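Local coordinates for protein putative succinylglutamate desuccinylase / aspartoacylase (Shewanella amazonensis, PDB 3FMC) that is a putative zinc-dependent hydrolase of the succinylglutamate desuccinylase/aspartoacylase family, probably acting on ester bonds, with its natural substrate not established, at residues Leu169-Gly174 with Leu241-Gln246; Pro175-His180 with Pro343-Ala348; Lys288-Phe293 with Leu358-Thr363. All blocks are in the same frame, centred on the assembly; numbering follows the deposited sequence.

Contact 1 of 3, residues Leu169-Gly174 with Leu241-Gln246; sequences LDLHTG and LELGSQ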
loop_
_atom_site.group_PDB
_atom_site.type_symbol
_atom_site.label_atom_id
_atom_site.label_comp_id
_atom_site.label_asym_id
_atom_site.label_seq_id
_atom_site.Cartn_x
_atom_site.Cartn_y
_atom_site.Cartn_z
ATOM N N LEU C 169 29.859 -2.255 -9.937
ATOM C CA LEU C 169 28.845 -3.174 -10.482
ATOM C C LEU C 169 27.591 -3.101 -9.603
ATOM O O LEU C 169 27.634 -3.450 -8.432
ATOM C CB LEU C 169 29.346 -4.626 -10.531
ATOM C CG LEU C 169 30.668 -4.894 -11.248
ATOM C CD1 LEU C 169 31.011 -6.412 -11.108
ATOM C CD2 LEU C 169 30.607 -4.394 -12.678
ATOM N N ASP C 170 26.493 -2.632 -10.180
ATOM C CA ASP C 170 25.193 -2.483 -9.461
ATOM C C ASP C 170 24.318 -3.646 -9.920
ATOM O O ASP C 170 23.986 -3.754 -11.090
ATOM C CB ASP C 170 24.577 -1.124 -9.797
ATOM C CG ASP C 170 23.450 -0.711 -8.825
ATOM O OD1 ASP C 170 23.243 -1.421 -7.827
ATOM O OD2 ASP C 170 22.767 0.315 -9.096
ATOM N N LEU C 171 23.985 -4.519 -8.994
ATOM C CA LEU C 171 23.204 -5.697 -9.305
ATOM C C LEU C 171 21.709 -5.472 -9.051
ATOM O O LEU C 171 21.259 -5.255 -7.889
ATOM C CB LEU C 171 23.681 -6.908 -8.522
ATOM C CG LEU C 171 25.190 -7.191 -8.558
ATOM C CD1 LEU C 171 25.449 -8.458 -7.767
ATOM C CD2 LEU C 171 25.712 -7.312 -9.981
ATOM N N HIS C 172 20.961 -5.606 -10.146
ATOM C CA HIS C 172 19.519 -5.447 -10.176
ATOM C C HIS C 172 18.846 -6.683 -10.791
ATOM O O HIS C 172 19.493 -7.645 -11.186
ATOM C CB HIS C 172 19.167 -4.191 -10.996
ATOM C CG HIS C 172 19.504 -2.879 -10.320
ATOM N ND1 HIS C 172 18.541 -2.042 -9.774
ATOM C CD2 HIS C 172 20.694 -2.264 -10.112
ATOM C CE1 HIS C 172 19.127 -0.973 -9.262
ATOM N NE2 HIS C 172 20.433 -1.082 -9.450
ATOM N N THR C 173 17.527 -6.626 -10.832
ATOM C CA THR C 173 16.705 -7.553 -11.603
ATOM C C THR C 173 15.598 -6.726 -12.258
ATOM O O THR C 173 15.316 -5.599 -11.847
ATOM C CB THR C 173 16.043 -8.690 -10.794
ATOM O OG1 THR C 173 14.855 -8.239 -10.120
ATOM C CG2 THR C 173 17.000 -9.372 -9.785
ATOM N N GLY C 174 14.980 -7.320 -13.277
ATOM C CA GLY C 174 13.772 -6.788 -13.874
ATOM C C GLY C 174 12.588 -7.423 -13.157
ATOM O O GLY C 174 12.757 -8.064 -12.125
ATOM N N LEU C 241 23.874 -4.699 -13.895
ATOM C CA LEU C 241 23.475 -6.011 -14.310
ATOM C C LEU C 241 22.055 -6.277 -13.830
ATOM O O LEU C 241 21.785 -6.165 -12.654
ATOM C CB LEU C 241 24.456 -7.050 -13.743
ATOM C CG LEU C 241 25.932 -7.100 -14.286
ATOM C CD1 LEU C 241 26.772 -5.898 -14.078
ATOM C CD2 LEU C 241 26.595 -8.420 -13.727
ATOM N N GLU C 242 21.151 -6.598 -14.772
ATOM C CA GLU C 242 19.728 -6.865 -14.505
ATOM C C GLU C 242 19.590 -8.362 -14.672
ATOM O O GLU C 242 19.390 -8.882 -15.788
ATOM C CB GLU C 242 18.844 -6.106 -15.509
ATOM C CG GLU C 242 19.052 -4.591 -15.609
ATOM C CD GLU C 242 18.317 -3.787 -14.517
ATOM O OE1 GLU C 242 17.253 -4.227 -14.064
ATOM O OE2 GLU C 242 18.825 -2.713 -14.156
ATOM N N LEU C 243 19.723 -9.064 -13.561
ATOM C CA LEU C 243 19.823 -10.527 -13.533
ATOM C C LEU C 243 18.547 -11.338 -13.394
ATOM O O LEU C 243 18.345 -12.067 -12.436
ATOM C CB LEU C 243 20.856 -10.895 -12.456
ATOM C CG LEU C 243 22.265 -10.291 -12.759
ATOM C CD1 LEU C 243 23.259 -10.601 -11.683
ATOM C CD2 LEU C 243 22.824 -10.781 -14.152
ATOM N N GLY C 244 17.702 -11.266 -14.402
ATOM C CA GLY C 244 16.480 -12.067 -14.401
ATOM C C GLY C 244 15.344 -11.384 -13.681
ATOM O O GLY C 244 15.263 -10.152 -13.646
ATOM N N SER C 245 14.491 -12.212 -13.093
ATOM C CA SER C 245 13.248 -11.754 -12.535
ATOM C C SER C 245 13.395 -11.411 -11.055
ATOM O O SER C 245 14.269 -11.916 -10.349
ATOM C CB SER C 245 12.186 -12.813 -12.809
ATOM O OG SER C 245 11.940 -12.930 -14.197
ATOM N N GLN C 246 12.480 -10.571 -10.564
ATOM C CA GLN C 246 12.467 -10.153 -9.163
ATOM C C GLN C 246 11.768 -11.202 -8.328
ATOM O O GLN C 246 11.269 -12.219 -8.845
ATOM C CB GLN C 246 11.669 -8.830 -9.042
ATOM C CG GLN C 246 10.186 -8.984 -9.300
ATOM C CD GLN C 246 9.491 -7.624 -9.418
ATOM O OE1 GLN C 246 10.116 -6.598 -9.207
ATOM N NE2 GLN C 246 8.253 -7.625 -9.872
HETATM O O HOH W 1 15.968 -2.171 -11.925
#
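Leu-171 and His-172 meet Leu-241, Glu-242 and Leu-243 where two parallel strands, 167-174 and 237-243, lie side by side in the buried centre of the zinc-exopeptidase-like alpha/beta catalytic domain. The short strand axes approach to 4.1 Å, and their N-to-C directions differ by 43°. Backbone bonds set the pairing. His-172 N gives a 2.7 Å bond to Leu-241 O, and Leu-243 N returns one of 2.8 Å to His-172 O. The chain then turns a corner at Gly-244, where the backbone angles would push any side chain into the carbonyl oxygen of Leu-243; even so, Gly-174 N still reaches Gly-244 O at 2.9 Å.

Apolar contact occupies the face bearing Leu-171 and Leu-241. The two leucines lie alongside each other, with Leu-171 CD2 4.0 Å from Leu-241 CB, and Val-52 and Ile-53 of helix 48-60 press on Leu-171 as well.

Polar groups fill the other face. Glu-242 bends at chi2, which puts CD beside His-172; the carboxylate and imidazole planes are 26° apart, and Glu-242 OE2 is 3.5 Å from His-172 CB. The ring is held by NE2, which bonds Asp-170 OD2 at 2.7 Å; the carboxylate oxygen lies in the ring plane, although the nitrogen stands 63° out of the carboxylate plane. Gln-39 bonds the other oxygen, OD1, and so helps fix the aspartate behind His-172. His-172, His-43 and Glu-46 turn donor atoms toward a common point and may form the metal site, with no metal modelled. Farther along, Thr-173 OG1 is turned between its backbone N and carbonyl carbon, and it donates to a lone pair of Gly-174 O, 2.9 Å away and in the carbonyl plane.

Contact 2 of 3, residues Pro175-His180 with Pro343-Ala348; sequences PKSCKH and PILHFA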
loop_
_atom_site.group_PDB
_atom_site.type_symbol
_atom_site.label_atom_id
_atom_site.label_comp_id
_atom_site.label_asym_id
_atom_site.label_seq_id
_atom_site.Cartn_x
_atom_site.Cartn_y
_atom_site.Cartn_z
ATOM N N PRO C 175 11.365 -7.166 -13.635
ATOM C CA PRO C 175 10.151 -7.742 -13.034
ATOM C C PRO C 175 10.035 -9.199 -13.492
ATOM O O PRO C 175 10.460 -10.066 -12.755
ATOM C CB PRO C 175 9.035 -6.817 -13.531
ATOM C CG PRO C 175 9.559 -6.252 -14.836
ATOM C CD PRO C 175 11.056 -6.125 -14.657
ATOM N N LYS C 176 9.392 -9.475 -14.625
ATOM C CA LYS C 176 9.496 -10.813 -15.289
ATOM C C LYS C 176 10.466 -10.459 -16.398
ATOM O O LYS C 176 10.126 -9.706 -17.321
ATOM C CB LYS C 176 8.192 -11.316 -15.833
ATOM C CG LYS C 176 7.124 -11.497 -14.770
ATOM C CD LYS C 176 7.427 -12.606 -13.761
ATOM C CE LYS C 176 6.195 -12.842 -12.889
ATOM N NZ LYS C 176 5.026 -13.298 -13.733
ATOM N N SER C 177 11.706 -10.937 -16.288
ATOM C CA SER C 177 12.754 -10.426 -17.160
ATOM C C SER C 177 13.843 -11.434 -17.526
ATOM O O SER C 177 14.135 -12.341 -16.775
ATOM C CB SER C 177 13.418 -9.251 -16.441
ATOM O OG SER C 177 14.460 -8.613 -17.133
ATOM N N CYS C 178 14.470 -11.191 -18.668
ATOM C CA CYS C 178 15.661 -11.941 -19.032
ATOM C C CYS C 178 16.845 -11.184 -18.446
ATOM O O CYS C 178 16.702 -10.099 -17.878
ATOM C CB CYS C 178 15.791 -12.101 -20.572
ATOM S SG CYS C 178 16.157 -10.673 -21.463
ATOM N N LYS C 179 18.027 -11.797 -18.513
ATOM C CA LYS C 179 19.258 -11.139 -18.054
ATOM C C LYS C 179 19.685 -10.121 -19.127
ATOM O O LYS C 179 19.740 -10.411 -20.329
ATOM C CB LYS C 179 20.384 -12.175 -17.839
ATOM C CG LYS C 179 20.000 -13.261 -16.911
ATOM C CD LYS C 179 21.162 -14.197 -16.603
ATOM C CE LYS C 179 20.713 -15.312 -15.728
ATOM N NZ LYS C 179 21.833 -16.226 -15.425
ATOM N N HIS C 180 19.976 -8.924 -18.675
ATOM C CA HIS C 180 20.408 -7.841 -19.512
ATOM C C HIS C 180 21.394 -6.949 -18.775
ATOM O O HIS C 180 21.536 -7.006 -17.553
ATOM C CB HIS C 180 19.250 -7.073 -20.195
ATOM C CG HIS C 180 18.257 -6.443 -19.259
ATOM N ND1 HIS C 180 17.351 -7.184 -18.520
ATOM C CD2 HIS C 180 17.965 -5.150 -19.030
ATOM C CE1 HIS C 180 16.570 -6.354 -17.852
ATOM N NE2 HIS C 180 16.930 -5.116 -18.141
ATOM N N PRO C 343 11.766 -8.548 -26.709
ATOM C CA PRO C 343 11.149 -8.255 -25.408
ATOM C C PRO C 343 12.116 -8.670 -24.307
ATOM O O PRO C 343 12.616 -9.811 -24.322
ATOM C CB PRO C 343 9.871 -9.109 -25.424
ATOM C CG PRO C 343 10.106 -10.133 -26.406
ATOM C CD PRO C 343 10.987 -9.545 -27.464
ATOM N N ILE C 344 12.450 -7.722 -23.424
ATOM C CA ILE C 344 13.387 -7.971 -22.308
ATOM C C ILE C 344 12.648 -8.338 -21.032
ATOM O O ILE C 344 13.046 -9.226 -20.258
ATOM C CB ILE C 344 14.308 -6.719 -22.078
ATOM C CG1 ILE C 344 15.174 -6.442 -23.320
ATOM C CG2 ILE C 344 15.158 -6.863 -20.828
ATOM C CD1 ILE C 344 16.007 -7.666 -23.801
ATOM N N LEU C 345 11.533 -7.653 -20.812
ATOM C CA LEU C 345 10.799 -7.841 -19.565
ATOM C C LEU C 345 9.339 -7.479 -19.802
ATOM O O LEU C 345 9.013 -6.728 -20.738
ATOM C CB LEU C 345 11.428 -6.958 -18.453
ATOM C CG LEU C 345 11.500 -5.437 -18.672
ATOM C CD1 LEU C 345 10.152 -4.760 -18.255
ATOM C CD2 LEU C 345 12.627 -4.707 -17.958
ATOM N N HIS C 346 8.489 -8.008 -18.939
ATOM C CA HIS C 346 7.080 -7.693 -18.951
ATOM C C HIS C 346 6.545 -7.545 -17.524
ATOM O O HIS C 346 7.140 -7.994 -16.531
ATOM C CB HIS C 346 6.257 -8.693 -19.811
ATOM C CG HIS C 346 6.074 -10.068 -19.225
ATOM N ND1 HIS C 346 5.356 -10.311 -18.063
ATOM C CD2 HIS C 346 6.435 -11.286 -19.701
ATOM C CE1 HIS C 346 5.318 -11.612 -17.840
ATOM N NE2 HIS C 346 5.936 -12.233 -18.833
ATOM N N PHE C 347 5.349 -6.975 -17.468
ATOM C CA PHE C 347 4.659 -6.671 -16.223
ATOM C C PHE C 347 4.454 -7.940 -15.446
ATOM O O PHE C 347 4.106 -8.997 -16.010
ATOM C CB PHE C 347 3.348 -5.964 -16.566
ATOM C CG PHE C 347 2.640 -5.345 -15.386
ATOM C CD1 PHE C 347 3.235 -4.344 -14.648
ATOM C CD2 PHE C 347 1.308 -5.676 -15.133
ATOM C CE1 PHE C 347 2.533 -3.720 -13.616
ATOM C CE2 PHE C 347 0.615 -5.070 -14.105
ATOM C CZ PHE C 347 1.238 -4.103 -13.347
ATOM N N ALA C 348 4.592 -7.832 -14.119
ATOM C CA ALA C 348 4.528 -8.994 -13.219
ATOM C C ALA C 348 3.151 -9.460 -12.811
ATOM O O ALA C 348 3.024 -10.464 -12.105
ATOM C CB ALA C 348 5.375 -8.699 -11.963
HETATM O O HOH W 2 3.396 -11.702 -15.338
HETATM O O HOH W 3 2.796 -13.223 -12.111
#
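Ile-344 sets its CG2 methyl over the centre of the His-180 imidazole, 3.3 Å from the ring centroid, in a close CH-pi contact that marks the tight part of this antiparallel pairing. ND1 of His-180 donates to Cys-178 O at 3.1 Å, with the oxygen in the ring plane, and this bond probably restrains the ring's rotation. The same oxygen also takes the hydroxyl of Ser-177, OG to O 2.8 Å, so two side chains tie down one carbonyl. Cys-178 N bonds Ile-344 O at 2.9 Å, and Ser-177 faces Leu-345 as a non-hydrogen-bonded pair. Pro-175 crosses Leu-345 at about a right angle, its CG 3.8 Å from Leu-345 CD1. Lys-176 CB lies over one face of the His-346 ring, displaced toward the rim and 3.8 Å from the centroid; Tyr-303 also stacks on this ring. Tyr-290 and Met-362, from strands 290-294 and 357-363, also touch both Ile-344 and His-180.

The looser features belong to the backbone and the far end of Lys-176. Of the two bonds in its hydrogen-bonded pair, His-346 N to Lys-176 O is sound, whereas Lys-176 N to His-346 O, at 3.3 Å, is weak. A bend at chi4 sets NZ beside two waters, each 2.8 Å from it: one leads to Phe-347 O, the other to Ala-348 O. This exposed lysine thus links through water to the loop after strand 341-346. Ile-344 and Leu-345 both face Lys-360 on the next strand, which makes strand 341-346 the site of a classic beta bulge.

Contact 3 of 3, residues Lys288-Phe293 with Leu358-Thr363; sequences KNYRKF and LYKVMT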
loop_
_atom_site.group_PDB
_atom_site.type_symbol
_atom_site.label_atom_id
_atom_site.label_comp_id
_atom_site.label_asym_id
_atom_site.label_seq_id
_atom_site.Cartn_x
_atom_site.Cartn_y
_atom_site.Cartn_z
ATOM N N LYS C 288 18.349 4.698 -26.646
ATOM C CA LYS C 288 17.219 5.391 -27.315
ATOM C C LYS C 288 16.283 4.424 -28.065
ATOM O O LYS C 288 15.111 4.738 -28.322
ATOM C CB LYS C 288 17.722 6.480 -28.269
ATOM C CG LYS C 288 18.351 5.934 -29.539
ATOM C CD LYS C 288 18.848 7.018 -30.493
ATOM C CE LYS C 288 19.518 6.320 -31.708
ATOM N NZ LYS C 288 20.260 7.227 -32.642
ATOM N N ASN C 289 16.794 3.243 -28.423
ATOM C CA ASN C 289 16.001 2.237 -29.120
ATOM C C ASN C 289 15.323 1.182 -28.216
ATOM O O ASN C 289 14.725 0.222 -28.690
ATOM C CB ASN C 289 16.886 1.601 -30.190
ATOM C CG ASN C 289 17.251 2.580 -31.272
ATOM O OD1 ASN C 289 16.442 3.443 -31.609
ATOM N ND2 ASN C 289 18.467 2.481 -31.807
ATOM N N TYR C 290 15.408 1.406 -26.905
ATOM C CA TYR C 290 14.767 0.574 -25.882
ATOM C C TYR C 290 13.398 1.217 -25.628
ATOM O O TYR C 290 13.328 2.346 -25.127
ATOM C CB TYR C 290 15.641 0.525 -24.623
ATOM C CG TYR C 290 15.261 -0.488 -23.556
ATOM C CD1 TYR C 290 14.816 -1.761 -23.881
ATOM C CD2 TYR C 290 15.399 -0.173 -22.192
ATOM C CE1 TYR C 290 14.486 -2.695 -22.879
ATOM C CE2 TYR C 290 15.122 -1.099 -21.194
ATOM C CZ TYR C 290 14.674 -2.363 -21.537
ATOM O OH TYR C 290 14.385 -3.302 -20.566
ATOM N N ARG C 291 12.349 0.537 -26.056
ATOM C CA ARG C 291 10.978 1.034 -26.066
ATOM C C ARG C 291 10.050 0.409 -25.025
ATOM O O ARG C 291 10.144 -0.779 -24.727
ATOM C CB ARG C 291 10.379 0.735 -27.454
ATOM C CG ARG C 291 11.253 1.194 -28.632
ATOM C CD ARG C 291 11.587 2.658 -28.592
ATOM N NE ARG C 291 10.406 3.533 -28.616
ATOM C CZ ARG C 291 9.738 3.903 -29.718
ATOM N NH1 ARG C 291 10.104 3.474 -30.926
ATOM N NH2 ARG C 291 8.674 4.707 -29.611
ATOM N N LYS C 292 9.119 1.219 -24.537
ATOM C CA LYS C 292 8.125 0.828 -23.563
ATOM C C LYS C 292 6.797 0.645 -24.308
ATOM O O LYS C 292 6.306 1.561 -24.990
ATOM C CB LYS C 292 7.982 1.906 -22.491
ATOM C CG LYS C 292 9.241 2.178 -21.691
ATOM C CD LYS C 292 9.104 3.414 -20.834
ATOM C CE LYS C 292 10.380 3.839 -20.199
ATOM N NZ LYS C 292 10.193 5.011 -19.242
ATOM N N PHE C 293 6.257 -0.540 -24.195
ATOM C CA PHE C 293 4.978 -0.880 -24.770
ATOM C C PHE C 293 3.895 -0.863 -23.659
ATOM O O PHE C 293 3.894 -1.717 -22.744
ATOM C CB PHE C 293 5.027 -2.222 -25.490
ATOM C CG PHE C 293 3.733 -2.559 -26.182
ATOM C CD1 PHE C 293 3.468 -2.054 -27.437
ATOM C CD2 PHE C 293 2.753 -3.308 -25.552
ATOM C CE1 PHE C 293 2.239 -2.331 -28.078
ATOM C CE2 PHE C 293 1.535 -3.577 -26.185
ATOM C CZ PHE C 293 1.289 -3.091 -27.434
ATOM N N LEU C 358 3.297 -2.777 -20.275
ATOM C CA LEU C 358 3.253 -4.223 -20.517
ATOM C C LEU C 358 4.631 -4.838 -20.753
ATOM O O LEU C 358 4.942 -5.853 -20.147
ATOM C CB LEU C 358 2.320 -4.581 -21.685
ATOM C CG LEU C 358 0.831 -4.669 -21.416
ATOM C CD1 LEU C 358 0.086 -4.757 -22.771
ATOM C CD2 LEU C 358 0.494 -5.875 -20.494
ATOM N N TYR C 359 5.435 -4.241 -21.613
ATOM C CA TYR C 359 6.770 -4.741 -21.905
ATOM C C TYR C 359 7.750 -3.626 -22.145
ATOM O O TYR C 359 7.345 -2.519 -22.443
ATOM C CB TYR C 359 6.763 -5.549 -23.234
ATOM C CG TYR C 359 6.280 -7.007 -23.224
ATOM C CD1 TYR C 359 4.930 -7.323 -23.243
ATOM C CD2 TYR C 359 7.186 -8.063 -23.298
ATOM C CE1 TYR C 359 4.474 -8.619 -23.264
ATOM C CE2 TYR C 359 6.757 -9.363 -23.360
ATOM C CZ TYR C 359 5.402 -9.652 -23.351
ATOM O OH TYR C 359 4.950 -10.945 -23.386
ATOM N N LYS C 360 9.036 -3.926 -21.935
ATOM C CA LYS C 360 10.139 -3.126 -22.472
ATOM C C LYS C 360 10.820 -4.017 -23.546
ATOM O O LYS C 360 11.062 -5.219 -23.327
ATOM C CB LYS C 360 11.095 -2.622 -21.426
ATOM C CG LYS C 360 10.476 -1.547 -20.533
ATOM C CD LYS C 360 11.563 -1.006 -19.629
ATOM C CE LYS C 360 11.049 -0.074 -18.667
ATOM N NZ LYS C 360 12.248 0.516 -18.014
ATOM N N VAL C 361 11.059 -3.406 -24.703
ATOM C CA VAL C 361 11.541 -4.087 -25.887
ATOM C C VAL C 361 12.742 -3.407 -26.516
ATOM O O VAL C 361 12.715 -2.211 -26.780
ATOM C CB VAL C 361 10.384 -4.131 -26.948
ATOM C CG1 VAL C 361 10.823 -4.886 -28.218
ATOM C CG2 VAL C 361 9.147 -4.753 -26.331
HETATM N N MSE C 362 13.846 -4.153 -26.725
HETATM C CA MSE C 362 14.976 -3.586 -27.459
HETATM C C MSE C 362 14.655 -3.693 -28.940
HETATM O O MSE C 362 14.210 -4.755 -29.405
HETATM C CB MSE C 362 16.278 -4.368 -27.190
HETATM C CG MSE C 362 16.692 -4.263 -25.782
HETATM SE SE MSE C 362 18.459 -5.098 -25.518
HETATM C CE MSE C 362 18.602 -4.897 -23.594
ATOM N N THR C 363 14.805 -2.589 -29.641
ATOM C CA THR C 363 14.604 -2.533 -31.064
ATOM C C THR C 363 15.956 -2.128 -31.704
ATOM O O THR C 363 16.901 -1.647 -31.019
ATOM C CB THR C 363 13.515 -1.502 -31.453
ATOM O OG1 THR C 363 13.969 -0.174 -31.158
ATOM C CG2 THR C 363 12.209 -1.818 -30.713
HETATM O O HOH W 4 12.236 1.846 -32.023
#
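Tyr-290 crosses Lys-360 at about a right angle, bringing its ring against the aliphatic part of the lysine: Tyr-290 OH is 3.5 Å from Lys-360 CB, and Lys-360 CD also lies close. CG of Tyr-290 is anti to the backbone N (chi1 -169°), which places it beside the carbonyl carbon, and the ring extends from there to the lysine. Met-362, present as selenomethionine, passes the same ring obliquely, with CG 3.7 Å from Tyr-290 CD1. Ile-344, Leu-345, His-180 and Leu-200 touch the tyrosine too, so an alanine here would probably open a gap in this cluster and leave the CB and CD of Lys-360 and the CG of Met-362 without their aromatic partner.

Lys-292 and Lys-360 run alongside each other in the same direction. Their like-charged NZ atoms are 5.1 Å apart, and a sulfate, probably from the crystallisation liquor, lies about 5 Å from the Lys-360 side chain.

Phe-293, on the other face, lies beside Leu-358, both pointing the same way, with Leu-358 CD1 meeting the ring near its plane at the CE2 edge, 3.9 Å off. Arg-291 crosses Thr-363 obliquely, CG to CG2 3.8 Å; its guanidinium then leads off to a cation-pi contact with Trp-146 of the third subunit. A water in the guanidinium plane joins NH1 to Thr-363 OG1.

Asn-289 O is gripped twice by Thr-363, by OG1 at 2.6 Å on a lone pair and by N at 3.0 Å, tilted 32° from the carbonyl plane. The strands, 152° apart in direction, form an antiparallel pair that ends in a classic beta bulge, where Leu-358 N and Tyr-359 N both bond Phe-293 O.

The three contacts follow a run of neighbouring strands: 167-174, 237-243, 176-184, 341-346, 357-363 and 290-294. The centres of contacts 1 and 2 are about 10 Å apart, those of 2 and 3 about 11 Å, and those of 1 and 3 about 17 Å. Contact 2 touches both others, through Glu-242 N to His-180 O and Ile-344 N to Lys-360 O, whereas contacts 1 and 3 do not meet. Along the chain, both segments of contact 1 precede those of contact 3, while contact 2 alternates with each. The C-terminal strands are thereby joined to the catalytic core, linking the strand carrying the possible metal ligand His-172 to a region that meets another subunit.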